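Local coordinates for Tol-Pal system protein TolA (Pseudomonas aeruginosa, PDB 1LR0) that probably acts, through this C-terminal periplasmic domain, in the Tol-Pal system, which has a role in outer membrane invagination during division and in outer membrane integrity, at residues A[58-63]-A[95-100]. Sequence-based numbering, arbitrary orientation.
Sequences IEMLPD and PEMQQL
Met-60, at the end of strand 54-60, meets Met-97 of the 3-10 segment 95-99 in the buried part of this contact. Both are selenomethionines, a label introduced for the crystal. The SE atom of Met-60 comes 4.0 Å from CG of Met-97, and the two side chains cross at about a right angle. CG of Met-97 stands anti to its own carbonyl carbon (chi1 -61°), where it meets SE of Met-60; the chain then bends at chi2, which sets the position of its own SE. Beyond the strand the contact becomes polar and is made largely by main-chain oxygens. At Pro-62 the carbonyl O packs 3.7 Å from Gln-98 CG, while a water donates to both Pro-62 O and Met-97 O at 2.8 Å each, bridging the two backbones.

Asp-63 follows with the one direct hydrogen bond between the segments. Gln-98 NE2 donates to Asp-63 O over 3.0 Å, nearly straight at 174°. The acceptor lies in the amide plane of Gln-98, whereas the donor is tilted 26° from the carbonyl plane. The same oxygen receives a CA-H...O contact from Pro-95 CA at 3.5 Å, so two groups of the 3-10 segment converge on it. The Asp-63 carboxylate takes no part, its OD1 being hydrogen-bonded to Thr-65.

Within the TonB C-terminal-like domain of TolA, the contact thus joins the turn of the beta-hairpin formed by strands 54-60 and 66-73 to the connection between helices 78-91 and 102-108. Phe-105 of helix 102-108 touches both Met-60 and Pro-62, and Met-97 also packs on Ile-34 of the long helix 4-41.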
loop_
_atom_site.group_PDB
_atom_site.type_symbol
_atom_site.label_atom_id
_atom_site.label_comp_id
_atom_site.label_asym_id
_atom_site.label_seq_id
_atom_site.Cartn_x
_atom_site.Cartn_y
_atom_site.Cartn_z
ATOM N N ILE A 58 5.218 1.178 -5.826
ATOM C CA ILE A 58 4.788 -0.131 -6.142
ATOM C C ILE A 58 3.870 -0.110 -7.376
ATOM O O ILE A 58 2.833 0.579 -7.390
ATOM C CB ILE A 58 4.057 -0.729 -5.015
ATOM C CG1 ILE A 58 4.817 -0.655 -3.680
ATOM C CG2 ILE A 58 3.797 -2.157 -5.319
ATOM C CD1 ILE A 58 4.091 -1.371 -2.566
ATOM N N GLU A 59 4.233 -0.929 -8.350
ATOM C CA GLU A 59 3.448 -1.089 -9.611
ATOM C C GLU A 59 2.844 -2.478 -9.674
ATOM O O GLU A 59 3.577 -3.457 -9.524
ATOM C CB GLU A 59 4.377 -0.861 -10.834
ATOM C CG GLU A 59 4.920 0.551 -10.844
ATOM C CD GLU A 59 5.785 0.929 -12.033
ATOM O OE1 GLU A 59 5.516 0.489 -13.203
ATOM O OE2 GLU A 59 6.754 1.694 -11.758
HETATM N N MSE A 60 1.531 -2.541 -9.897
HETATM C CA MSE A 60 0.752 -3.749 -9.958
HETATM C C MSE A 60 -0.164 -3.841 -11.182
HETATM O O MSE A 60 -0.574 -2.834 -11.747
HETATM C CB MSE A 60 -0.129 -3.943 -8.715
HETATM C CG MSE A 60 0.702 -4.328 -7.481
HETATM SE SE MSE A 60 -0.348 -4.577 -5.911
HETATM C CE MSE A 60 -0.243 -2.602 -5.409
ATOM N N LEU A 61 -0.519 -5.077 -11.518
ATOM C CA LEU A 61 -1.593 -5.344 -12.487
ATOM C C LEU A 61 -2.823 -5.590 -11.739
ATOM O O LEU A 61 -2.786 -6.001 -10.586
ATOM C CB LEU A 61 -1.278 -6.626 -13.277
ATOM C CG LEU A 61 -0.014 -6.534 -14.093
ATOM C CD1 LEU A 61 0.388 -7.871 -14.854
ATOM C CD2 LEU A 61 -0.106 -5.340 -15.045
ATOM N N PRO A 62 -3.975 -5.459 -12.390
ATOM C CA PRO A 62 -5.236 -5.710 -11.716
ATOM C C PRO A 62 -5.340 -7.093 -11.109
ATOM O O PRO A 62 -6.120 -7.259 -10.168
ATOM C CB PRO A 62 -6.246 -5.594 -12.848
ATOM C CG PRO A 62 -5.584 -4.766 -13.806
ATOM C CD PRO A 62 -4.143 -5.033 -13.782
ATOM N N ASP A 63 -4.641 -8.098 -11.613
ATOM C CA ASP A 63 -4.749 -9.405 -10.970
ATOM C C ASP A 63 -3.895 -9.502 -9.661
ATOM O O ASP A 63 -3.926 -10.576 -8.973
ATOM C CB ASP A 63 -4.419 -10.581 -11.899
ATOM C CG ASP A 63 -3.002 -10.601 -12.325
ATOM O OD1 ASP A 63 -2.158 -9.793 -11.791
ATOM O OD2 ASP A 63 -2.617 -11.416 -13.217
ATOM N N PRO A 95 -3.311 -10.947 -4.845
ATOM C CA PRO A 95 -4.593 -11.221 -5.572
ATOM C C PRO A 95 -5.826 -10.581 -4.885
ATOM O O PRO A 95 -6.929 -10.401 -5.421
ATOM C CB PRO A 95 -4.650 -12.747 -5.593
ATOM C CG PRO A 95 -3.620 -13.195 -4.539
ATOM C CD PRO A 95 -2.557 -12.164 -4.506
ATOM N N GLU A 96 -5.617 -10.229 -3.618
ATOM C CA GLU A 96 -6.582 -9.451 -2.861
ATOM C C GLU A 96 -6.946 -8.217 -3.625
ATOM O O GLU A 96 -8.100 -7.724 -3.524
ATOM C CB GLU A 96 -6.093 -9.114 -1.413
ATOM C CG GLU A 96 -5.909 -10.336 -0.521
ATOM C CD GLU A 96 -4.570 -11.112 -0.674
ATOM O OE1 GLU A 96 -3.786 -10.845 -1.611
ATOM O OE2 GLU A 96 -4.311 -11.985 0.177
HETATM N N MSE A 97 -6.076 -7.708 -4.506
HETATM C CA MSE A 97 -6.461 -6.554 -5.205
HETATM C C MSE A 97 -7.628 -6.820 -6.109
HETATM O O MSE A 97 -8.276 -5.885 -6.535
HETATM C CB MSE A 97 -5.360 -6.022 -6.047
HETATM C CG MSE A 97 -4.170 -5.633 -5.277
HETATM SE SE MSE A 97 -4.577 -3.848 -4.370
HETATM C CE MSE A 97 -3.281 -4.096 -2.774
ATOM N N GLN A 98 -7.933 -8.074 -6.378
ATOM C CA GLN A 98 -8.971 -8.339 -7.384
ATOM C C GLN A 98 -10.334 -8.001 -6.835
ATOM O O GLN A 98 -11.311 -8.065 -7.543
ATOM C CB GLN A 98 -8.957 -9.787 -7.818
ATOM C CG GLN A 98 -7.745 -10.212 -8.676
ATOM C CD GLN A 98 -7.655 -11.700 -8.853
ATOM O OE1 GLN A 98 -8.675 -12.389 -8.866
ATOM N NE2 GLN A 98 -6.437 -12.213 -8.994
ATOM N N GLN A 99 -10.416 -7.642 -5.571
ATOM C CA GLN A 99 -11.667 -7.280 -4.924
ATOM C C GLN A 99 -12.110 -5.871 -5.220
ATOM O O GLN A 99 -13.249 -5.491 -4.933
ATOM C CB GLN A 99 -11.448 -7.376 -3.451
ATOM C CG GLN A 99 -11.094 -8.853 -3.061
ATOM C CD GLN A 99 -10.831 -9.063 -1.547
ATOM O OE1 GLN A 99 -10.612 -10.220 -1.088
ATOM N NE2 GLN A 99 -10.838 -7.953 -0.781
ATOM N N LEU A 100 -11.227 -5.096 -5.809
ATOM C CA LEU A 100 -11.546 -3.749 -6.169
ATOM C C LEU A 100 -12.230 -3.696 -7.552
ATOM O O LEU A 100 -11.816 -4.380 -8.458
ATOM C CB LEU A 100 -10.273 -2.943 -6.294
ATOM C CG LEU A 100 -9.465 -2.797 -5.005
ATOM C CD1 LEU A 100 -8.260 -2.073 -5.317
ATOM C CD2 LEU A 100 -10.291 -2.011 -4.025
HETATM O O HOH W 1 -8.073 -5.469 -9.262
#